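Local atomic coordinates of ssDNA binding protein (Aeropyrum pernix, PDB entry 4PSN), a protein that binds single-stranded DNA, probably by enclosing the strand in tunnels formed between the subunits of its tetramer. Residues G36-S39 / N40-A44; F55-L58 / V59-K63; E108-A111 / R112-R116; E205-E208 / A209-V213. All coordinates share one frame; numbering follows the deposited sequence.

In the fold
Following the chain from its N terminus, all four contacts are local, in series, and none nests in or crosses another. Interaction 1 closes the turn between helix 30-34 and helix 40-61 and starts the latter; interaction 2 lies toward the other end of that helix, the two centres about 28 Å apart. Interaction 3 forms the end of helix 100-113, between the three-stranded and six-stranded antiparallel sheets in chain order. Interaction 4 opens helix 206-218, which packs by the six-stranded sheet. All four touch the third subunit, interaction 1 only slightly, and interaction 4 also meets the second and fourth, so residues of these local contacts also lie at subunit interfaces.

Interaction 1: residues G36-S39 / N40-A44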
loop_
_atom_site.group_PDB
_atom_site.type_symbol
_atom_site.label_atom_id
_atom_site.label_comp_id
_atom_site.label_asym_id
_atom_site.label_seq_id
_atom_site.Cartn_x
_atom_site.Cartn_y
_atom_site.Cartn_z
ATOM N N GLY C 36 -3.363 19.927 -17.856
ATOM C CA GLY C 36 -2.768 21.222 -18.130
ATOM C C GLY C 36 -3.068 22.261 -17.061
ATOM O O GLY C 36 -2.588 23.394 -17.123
ATOM N N GLU C 37 -3.857 21.874 -16.069
ATOM C CA GLU C 37 -4.198 22.772 -14.970
ATOM C C GLU C 37 -2.974 23.109 -14.109
ATOM O O GLU C 37 -2.875 24.203 -13.546
ATOM C CB GLU C 37 -5.292 22.140 -14.106
ATOM C CG GLU C 37 -5.870 23.061 -13.050
ATOM C CD GLU C 37 -7.066 22.450 -12.342
ATOM O OE1 GLU C 37 -7.593 23.084 -11.400
ATOM O OE2 GLU C 37 -7.478 21.334 -12.730
ATOM N N LEU C 38 -2.060 22.147 -14.001
ATOM C CA LEU C 38 -0.812 22.312 -13.265
ATOM C C LEU C 38 0.328 21.679 -14.047
ATOM O O LEU C 38 0.118 20.746 -14.821
ATOM C CB LEU C 38 -0.896 21.628 -11.899
ATOM C CG LEU C 38 -1.815 22.193 -10.814
ATOM C CD1 LEU C 38 -1.849 21.232 -9.640
ATOM C CD2 LEU C 38 -1.387 23.603 -10.374
ATOM N N SER C 39 1.542 22.171 -13.829
ATOM C CA SER C 39 2.721 21.542 -14.410
ATOM C C SER C 39 3.412 20.671 -13.372
ATOM O O SER C 39 3.193 20.829 -12.166
ATOM C CB SER C 39 3.699 22.608 -14.886
ATOM O OG SER C 39 4.198 23.333 -13.779
ATOM N N ASN C 40 4.251 19.755 -13.843
ATOM C CA ASN C 40 5.078 18.966 -12.954
ATOM C C ASN C 40 5.871 19.886 -12.034
ATOM O O ASN C 40 6.057 19.584 -10.859
ATOM C CB ASN C 40 6.022 18.064 -13.743
ATOM C CG ASN C 40 5.310 16.883 -14.366
ATOM O OD1 ASN C 40 4.505 16.202 -13.718
ATOM N ND2 ASN C 40 5.606 16.626 -15.634
ATOM N N LYS C 41 6.316 21.018 -12.576
ATOM C CA LYS C 41 7.118 21.978 -11.824
ATOM C C LYS C 41 6.343 22.544 -10.641
ATOM O O LYS C 41 6.877 22.636 -9.533
ATOM C CB LYS C 41 7.583 23.118 -12.734
ATOM C CG LYS C 41 8.506 24.117 -12.056
ATOM C CD LYS C 41 9.049 25.130 -13.062
ATOM C CE LYS C 41 10.136 26.007 -12.442
ATOM N NZ LYS C 41 10.794 26.914 -13.434
ATOM N N ASP C 42 5.091 22.932 -10.897
ATOM C CA ASP C 42 4.190 23.449 -9.873
ATOM C C ASP C 42 4.113 22.490 -8.702
ATOM O O ASP C 42 4.297 22.877 -7.549
ATOM C CB ASP C 42 2.773 23.600 -10.437
ATOM C CG ASP C 42 2.647 24.733 -11.433
ATOM O OD1 ASP C 42 3.329 25.765 -11.257
ATOM O OD2 ASP C 42 1.848 24.591 -12.383
ATOM N N VAL C 43 3.810 21.236 -9.015
ATOM C CA VAL C 43 3.677 20.200 -8.006
ATOM C C VAL C 43 5.002 19.930 -7.283
ATOM O O VAL C 43 5.018 19.789 -6.065
ATOM C CB VAL C 43 3.123 18.889 -8.620
ATOM C CG1 VAL C 43 2.975 17.801 -7.548
ATOM C CG2 VAL C 43 1.778 19.156 -9.331
ATOM N N ALA C 44 6.104 19.862 -8.033
ATOM C CA ALA C 44 7.416 19.593 -7.444
ATOM C C ALA C 44 7.786 20.683 -6.442
ATOM O O ALA C 44 8.341 20.401 -5.380
ATOM C CB ALA C 44 8.494 19.474 -8.527
#
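A capping box starts helix 40-61, with Ser39 at the N-cap and Asp42 three residues on, each side chain bonding to the other's backbone. Asp42 N donates to Ser39 OG over 3.0 Å, while Ser39 N returns a nearly straight bond (173°) to Asp42 OD2 at 2.8 Å. That carboxylate oxygen is met on its anti side, with the donor 33° out of the carboxylate plane. The hydroxyl of Ser39 stands between its own backbone N and carbonyl carbon, which brings OG over the first turn. Asp42 has CG beside its backbone N and anti to its carbonyl carbon (chi1 -71°), turning the carboxylate back toward the N-cap. The first helical backbone bond follows, from Val43 N to Ser39 O at 3.2 Å. The N-terminal end of the helix would probably favour the negative charge of Asp42. Were Asp42 replaced by an alanine, Ser39 N would probably lose its acceptor and the first turn could fray. Beside the box, Leu38 CD2 lies 3.9 Å from Asp42 OD2, and Leu38 CD1 meets Val43 CG2 at 4.2 Å, the two side chains crossing at about a right angle. Leu38 also packs on Ala32 and Val78, and Val43 on Leu25 and Ile33, so the apolar side of the turn faces helices 17-28 and 30-34 and strand 69-78. Gly36, with positive phi, ends the preceding helix in a Schellman motif; the whole is a Schellman exit followed by a capping-box entry, a tight link between two consecutive helices.

Interaction 2: residues F55-L58 / V59-K63; sequences FELL and VNKLK
Leu57 and Leu62 meet in the pi-type turn near the end of helix 40-61, which is packed tightly on the leucine side and more loosely toward the lysines. On the packed side Leu57 CD1 reaches Leu62 CG at 4.1 Å, and Leu58 CD2 meets Leu62 CD1 at 4.0 Å. All three leucines are buried against Val92 of strand 83-97, and Leu57 and Leu62 also pack on Phe110 and Ile106 of the third subunit. Lys61 and Lys63 are exposed, and Lys61 N has only weak bonds, to Glu56 O and Leu57 O. Glu56, bent at chi2 (-57°), turns its carboxylate alongside Asn60; its OE2 is held by a salt bridge from Arg52 and a hydrogen bond with Tyr143 of the third subunit. With an alanine in place of Glu56, Arg52 is likely to lose its carboxylate mate and that tyrosine its link to this helix. The Leu62 N to Leu57 O bond, 2.8 Å long and close to the carbonyl axis, marks the wider turn. On the Phe55 side, Val59 CG2 makes a CH-pi contact over a face of the Phe55 ring, 4.2 Å from its centroid and 27° off the normal.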
loop_
_atom_site.group_PDB
_atom_site.type_symbol
_atom_site.label_atom_id
_atom_site.label_comp_id
_atom_site.label_asym_id
_atom_site.label_seq_id
_atom_site.Cartn_x
_atom_site.Cartn_y
_atom_site.Cartn_z
ATOM N N PHE C 55 10.790 19.932 7.475
ATOM C CA PHE C 55 12.110 19.639 7.994
ATOM C C PHE C 55 12.343 20.396 9.313
ATOM O O PHE C 55 12.831 19.832 10.286
ATOM C CB PHE C 55 13.202 19.982 6.976
ATOM C CG PHE C 55 14.595 19.762 7.500
ATOM C CD1 PHE C 55 15.208 18.534 7.369
ATOM C CD2 PHE C 55 15.275 20.776 8.146
ATOM C CE1 PHE C 55 16.488 18.331 7.858
ATOM C CE2 PHE C 55 16.547 20.573 8.638
ATOM C CZ PHE C 55 17.150 19.350 8.494
ATOM N N GLU C 56 11.976 21.667 9.350
ATOM C CA GLU C 56 12.191 22.464 10.556
ATOM C C GLU C 56 11.330 21.966 11.719
ATOM O O GLU C 56 11.780 21.916 12.870
ATOM C CB GLU C 56 11.901 23.941 10.291
ATOM C CG GLU C 56 12.867 24.566 9.320
ATOM C CD GLU C 56 14.317 24.446 9.783
ATOM O OE1 GLU C 56 14.564 24.505 11.009
ATOM O OE2 GLU C 56 15.205 24.278 8.920
ATOM N N LEU C 57 10.093 21.600 11.419
ATOM C CA LEU C 57 9.185 21.112 12.455
ATOM C C LEU C 57 9.664 19.775 13.023
ATOM O O LEU C 57 9.812 19.610 14.234
ATOM C CB LEU C 57 7.770 20.982 11.895
ATOM C CG LEU C 57 6.688 20.414 12.826
ATOM C CD1 LEU C 57 6.597 21.242 14.092
ATOM C CD2 LEU C 57 5.322 20.346 12.144
ATOM N N LEU C 58 9.909 18.819 12.138
ATOM C CA LEU C 58 10.185 17.451 12.560
ATOM C C LEU C 58 11.537 17.310 13.222
ATOM O O LEU C 58 11.654 16.742 14.305
ATOM C CB LEU C 58 10.077 16.478 11.376
ATOM C CG LEU C 58 8.647 16.255 10.890
ATOM C CD1 LEU C 58 8.607 15.376 9.648
ATOM C CD2 LEU C 58 7.808 15.641 12.008
ATOM N N VAL C 59 12.558 17.824 12.552
ATOM C CA VAL C 59 13.926 17.616 12.977
ATOM C C VAL C 59 14.341 18.591 14.075
ATOM O O VAL C 59 15.024 18.197 15.015
ATOM C CB VAL C 59 14.905 17.700 11.773
ATOM C CG1 VAL C 59 16.324 17.464 12.220
ATOM C CG2 VAL C 59 14.506 16.680 10.695
ATOM N N ASN C 60 13.916 19.852 13.975
ATOM C CA ASN C 60 14.349 20.841 14.956
ATOM C C ASN C 60 13.377 21.118 16.105
ATOM O O ASN C 60 13.810 21.351 17.240
ATOM C CB ASN C 60 14.747 22.150 14.276
ATOM C CG ASN C 60 15.908 21.974 13.317
ATOM O OD1 ASN C 60 15.926 22.554 12.231
ATOM N ND2 ASN C 60 16.880 21.156 13.707
ATOM N N LYS C 61 12.077 21.092 15.825
ATOM C CA LYS C 61 11.081 21.439 16.842
ATOM C C LYS C 61 10.607 20.228 17.642
ATOM O O LYS C 61 10.509 20.292 18.872
ATOM C CB LYS C 61 9.872 22.111 16.199
ATOM C CG LYS C 61 10.215 23.357 15.413
ATOM C CD LYS C 61 10.169 24.559 16.319
ATOM C CE LYS C 61 11.246 25.553 15.954
ATOM N NZ LYS C 61 10.908 26.268 14.694
ATOM N N LEU C 62 10.300 19.131 16.954
ATOM C CA LEU C 62 9.787 17.956 17.643
ATOM C C LEU C 62 10.956 17.059 17.942
ATOM O O LEU C 62 10.836 16.091 18.687
ATOM C CB LEU C 62 8.764 17.227 16.770
ATOM C CG LEU C 62 7.465 17.976 16.474
ATOM C CD1 LEU C 62 6.585 17.150 15.540
ATOM C CD2 LEU C 62 6.724 18.253 17.782
ATOM N N LYS C 63 12.090 17.393 17.339
ATOM C CA LYS C 63 13.312 16.620 17.496
ATOM C C LYS C 63 13.084 15.142 17.209
ATOM O O LYS C 63 13.477 14.292 18.008
ATOM C CB LYS C 63 13.884 16.793 18.909
ATOM C CG LYS C 63 14.041 18.249 19.328
ATOM C CD LYS C 63 15.435 18.558 19.840
ATOM C CE LYS C 63 15.842 19.987 19.456
ATOM N NZ LYS C 63 17.170 20.400 20.009
#

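Interaction 3: residues E108-A111 / R112-R116; sequences EDFA and RAAPR
Phe110 carries CG anti to its backbone N (chi1 174°), which swings the ring along helix 100-113 toward its C-terminal end and brings CE2 to 4.2 Å from Ala114 CB. The methyl approaches the ring obliquely. Arg112 instead sets CG anti to its carbonyl carbon (chi1 -67°) and bends again at chi2, so the first part of its chain lies over the preceding turn, with CG 3.6 Å from Asp109 O. Its guanidinium remains apart from the nearby acids: Arg112 NH2 is 5.1 Å from Glu108 OE1, opposite charges that may attract weakly, without contact. Underneath, the backbone is loosely bonded. Arg112 N donates to Asp109 O at 3.2 Å and, weakly, to Glu108 O; Ala113 N reaches Phe110 O at 2.9 Å. In both of the stronger bonds the donor stands well above the carbonyl plane, as the helix tightens from four-residue to three-residue spacing. Ala114 N keeps a weak bond to Ala111 O. Pro115 has no N-H to give, and its CD sits 3.4 Å from that same Ala111 O where a helical donor would otherwise come. Helix 100-113 follows strand 83-97 and precedes strand 125-131 in the chain, and its apolar side lies on the third subunit: Phe110 packs on Val53 of its helix 40-61, and Ala111 and Ala114 on Phe87 of its strand 83-97.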
loop_
_atom_site.group_PDB
_atom_site.type_symbol
_atom_site.label_atom_id
_atom_site.label_comp_id
_atom_site.label_asym_id
_atom_site.label_seq_id
_atom_site.Cartn_x
_atom_site.Cartn_y
_atom_site.Cartn_z
ATOM N N GLU C 108 13.012 -12.320 23.006
ATOM C CA GLU C 108 13.697 -13.609 22.989
ATOM C C GLU C 108 13.168 -14.516 24.100
ATOM O O GLU C 108 12.948 -15.714 23.895
ATOM C CB GLU C 108 15.213 -13.430 23.109
ATOM C CG GLU C 108 15.999 -14.737 23.052
ATOM C CD GLU C 108 17.507 -14.530 23.117
ATOM O OE1 GLU C 108 18.203 -15.380 23.717
ATOM O OE2 GLU C 108 17.997 -13.522 22.561
ATOM N N ASP C 109 12.951 -13.935 25.274
ATOM C CA ASP C 109 12.479 -14.697 26.418
ATOM C C ASP C 109 11.054 -15.175 26.169
ATOM O O ASP C 109 10.706 -16.323 26.453
ATOM C CB ASP C 109 12.533 -13.839 27.681
ATOM C CG ASP C 109 13.048 -14.606 28.881
ATOM O OD1 ASP C 109 14.261 -14.507 29.172
ATOM O OD2 ASP C 109 12.243 -15.317 29.523
ATOM N N PHE C 110 10.233 -14.280 25.631
ATOM C CA PHE C 110 8.853 -14.603 25.338
ATOM C C PHE C 110 8.755 -15.751 24.342
ATOM O O PHE C 110 7.911 -16.643 24.480
ATOM C CB PHE C 110 8.143 -13.384 24.777
ATOM C CG PHE C 110 6.754 -13.668 24.320
ATOM C CD1 PHE C 110 5.709 -13.670 25.218
ATOM C CD2 PHE C 110 6.492 -13.948 22.993
ATOM C CE1 PHE C 110 4.418 -13.936 24.799
ATOM C CE2 PHE C 110 5.204 -14.213 22.567
ATOM C CZ PHE C 110 4.169 -14.211 23.468
ATOM N N ALA C 111 9.635 -15.729 23.349
ATOM C CA ALA C 111 9.605 -16.707 22.268
ATOM C C ALA C 111 9.868 -18.124 22.764
ATOM O O ALA C 111 9.455 -19.097 22.131
ATOM C CB ALA C 111 10.598 -16.326 21.164
ATOM N N ARG C 112 10.554 -18.240 23.897
ATOM C CA ARG C 112 10.766 -19.541 24.518
ATOM C C ARG C 112 9.425 -20.172 24.863
ATOM O O ARG C 112 9.229 -21.371 24.705
ATOM C CB ARG C 112 11.603 -19.403 25.791
ATOM C CG ARG C 112 13.041 -18.961 25.577
ATOM C CD ARG C 112 13.916 -20.099 25.069
ATOM N NE ARG C 112 15.338 -19.811 25.255
ATOM C CZ ARG C 112 16.327 -20.577 24.798
ATOM N NH1 ARG C 112 16.056 -21.683 24.117
ATOM N NH2 ARG C 112 17.591 -20.234 25.021
ATOM N N ALA C 113 8.495 -19.348 25.326
ATOM C CA ALA C 113 7.218 -19.836 25.812
ATOM C C ALA C 113 6.100 -19.820 24.762
ATOM O O ALA C 113 5.017 -20.361 25.001
ATOM C CB ALA C 113 6.795 -19.036 27.026
ATOM N N ALA C 114 6.351 -19.196 23.612
ATOM C CA ALA C 114 5.297 -18.988 22.626
ATOM C C ALA C 114 4.651 -20.287 22.152
ATOM O O ALA C 114 3.432 -20.360 22.025
ATOM C CB ALA C 114 5.810 -18.182 21.440
ATOM N N PRO C 115 5.465 -21.318 21.890
ATOM C CA PRO C 115 4.914 -22.591 21.418
ATOM C C PRO C 115 3.976 -23.213 22.447
ATOM O O PRO C 115 2.871 -23.649 22.112
ATOM C CB PRO C 115 6.161 -23.465 21.251
ATOM C CG PRO C 115 7.277 -22.490 21.039
ATOM C CD PRO C 115 6.938 -21.331 21.918
ATOM N N ARG C 116 4.429 -23.251 23.694
ATOM C CA ARG C 116 3.656 -23.827 24.785
ATOM C C ARG C 116 2.447 -22.953 25.122
ATOM O O ARG C 116 1.538 -23.377 25.830
ATOM C CB ARG C 116 4.558 -24.022 26.005
ATOM C CG ARG C 116 3.840 -24.248 27.321
ATOM C CD ARG C 116 4.843 -24.545 28.428
ATOM N NE ARG C 116 5.997 -23.647 28.380
ATOM C CZ ARG C 116 6.055 -22.468 28.994
ATOM N NH1 ARG C 116 5.021 -22.036 29.704
ATOM N NH2 ARG C 116 7.148 -21.721 28.896
#

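Interaction 4: residues E205-E208 / A209-V213; sequences EKRE and AVRVV
Val210 N donates to Lys206 O at 2.9 Å and Arg211 N to Arg207 O at 3.0 Å, the firm bonds of the first turns of helix 206-218; Val212 N follows to Glu208 O at 3.3 Å. Val210 CG2 rests 3.3 Å from Lys206 O. Facing the fourth subunit, Arg207 and Arg211 lie side by side and point the same way, Arg207 CD 4.1 Å from Arg211 NH2 and the guanidinium planes 38° apart. At the start, Glu205 is the N-cap, and its N donates to Glu208 OE1 at 3.1 Å from above the carboxylate plane. Glu208 CG, anti to the carbonyl carbon (chi1 -55°), puts the acid back at this end.

The polar ends find their partners in other chains. Arg207 pairs with Glu205 of the fourth subunit and Arg211 with Glu208 of the fourth subunit, while Glu208 receives Arg207 and Arg211 of that same subunit. Glu205 bridges to Arg23 of the third subunit and to Arg23 of the second. Within its own chain, Ala209 and Val210 pack on Val167 in the loop after strand 159-166, and Val212 and Val213 on Ala165 of that strand.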
loop_
_atom_site.group_PDB
_atom_site.type_symbol
_atom_site.label_atom_id
_atom_site.label_comp_id
_atom_site.label_asym_id
_atom_site.label_seq_id
_atom_site.Cartn_x
_atom_site.Cartn_y
_atom_site.Cartn_z
ATOM N N GLU C 205 -11.638 -11.192 10.261
ATOM C CA GLU C 205 -11.081 -9.845 10.380
ATOM C C GLU C 205 -11.754 -9.088 11.514
ATOM O O GLU C 205 -12.919 -9.340 11.834
ATOM C CB GLU C 205 -11.208 -9.093 9.052
ATOM C CG GLU C 205 -10.394 -9.743 7.940
ATOM C CD GLU C 205 -10.136 -8.829 6.727
ATOM O OE1 GLU C 205 -10.751 -7.746 6.628
ATOM O OE2 GLU C 205 -9.307 -9.211 5.867
ATOM N N LYS C 206 -11.006 -8.171 12.127
ATOM C CA LYS C 206 -11.464 -7.448 13.302
ATOM C C LYS C 206 -12.823 -6.750 13.114
ATOM O O LYS C 206 -13.694 -6.808 13.994
ATOM C CB LYS C 206 -10.394 -6.436 13.740
ATOM C CG LYS C 206 -10.642 -5.843 15.119
ATOM C CD LYS C 206 -9.639 -4.735 15.437
ATOM C CE LYS C 206 -9.513 -4.501 16.940
ATOM N NZ LYS C 206 -8.840 -3.217 17.303
ATOM N N ARG C 207 -13.007 -6.086 11.977
ATOM C CA ARG C 207 -14.282 -5.413 11.697
ATOM C C ARG C 207 -15.491 -6.367 11.709
ATOM O O ARG C 207 -16.594 -5.975 12.097
ATOM C CB ARG C 207 -14.216 -4.655 10.361
ATOM C CG ARG C 207 -15.427 -3.759 10.081
ATOM C CD ARG C 207 -15.215 -2.887 8.823
ATOM N NE ARG C 207 -14.183 -1.867 9.031
ATOM C CZ ARG C 207 -12.964 -1.892 8.493
ATOM N NH1 ARG C 207 -12.602 -2.879 7.680
ATOM N NH2 ARG C 207 -12.103 -0.915 8.766
ATOM N N GLU C 208 -15.300 -7.612 11.290
ATOM C CA GLU C 208 -16.423 -8.538 11.259
ATOM C C GLU C 208 -16.855 -8.797 12.694
ATOM O O GLU C 208 -18.052 -8.834 12.994
ATOM C CB GLU C 208 -16.048 -9.860 10.590
ATOM C CG GLU C 208 -15.474 -9.712 9.179
ATOM C CD GLU C 208 -15.166 -11.070 8.536
ATOM O OE1 GLU C 208 -13.981 -11.367 8.272
ATOM O OE2 GLU C 208 -16.118 -11.840 8.302
ATOM N N ALA C 209 -15.869 -8.978 13.572
ATOM C CA ALA C 209 -16.151 -9.280 14.967
ATOM C C ALA C 209 -16.781 -8.057 15.604
ATOM O O ALA C 209 -17.730 -8.176 16.352
ATOM C CB ALA C 209 -14.873 -9.704 15.720
ATOM N N VAL C 210 -16.267 -6.871 15.284
ATOM C CA VAL C 210 -16.813 -5.644 15.887
ATOM C C VAL C 210 -18.298 -5.488 15.569
ATOM O O VAL C 210 -19.109 -5.167 16.441
ATOM C CB VAL C 210 -16.040 -4.361 15.447
ATOM C CG1 VAL C 210 -16.772 -3.090 15.895
ATOM C CG2 VAL C 210 -14.611 -4.362 15.992
ATOM N N ARG C 211 -18.659 -5.736 14.318
ATOM C CA ARG C 211 -20.045 -5.598 13.876
ATOM C C ARG C 211 -20.985 -6.541 14.641
ATOM O O ARG C 211 -22.090 -6.155 15.034
ATOM C CB ARG C 211 -20.129 -5.866 12.368
ATOM C CG ARG C 211 -21.512 -5.788 11.774
ATOM C CD ARG C 211 -21.711 -4.501 10.994
ATOM N NE ARG C 211 -20.682 -4.290 9.969
ATOM C CZ ARG C 211 -20.297 -3.084 9.558
ATOM N NH1 ARG C 211 -20.855 -2.009 10.092
ATOM N NH2 ARG C 211 -19.355 -2.948 8.631
ATOM N N VAL C 212 -20.553 -7.781 14.849
ATOM C CA VAL C 212 -21.377 -8.750 15.568
ATOM C C VAL C 212 -21.558 -8.347 17.044
ATOM O O VAL C 212 -22.665 -8.406 17.595
ATOM C CB VAL C 212 -20.801 -10.180 15.460
ATOM C CG1 VAL C 212 -21.464 -11.120 16.477
ATOM C CG2 VAL C 212 -20.970 -10.725 14.026
ATOM N N VAL C 213 -20.466 -7.936 17.678
ATOM C CA VAL C 213 -20.517 -7.474 19.064
ATOM C C VAL C 213 -21.520 -6.329 19.199
ATOM O O VAL C 213 -22.389 -6.349 20.072
ATOM C CB VAL C 213 -19.110 -7.041 19.551
ATOM C CG1 VAL C 213 -19.162 -6.390 20.949
ATOM C CG2 VAL C 213 -18.174 -8.228 19.541
#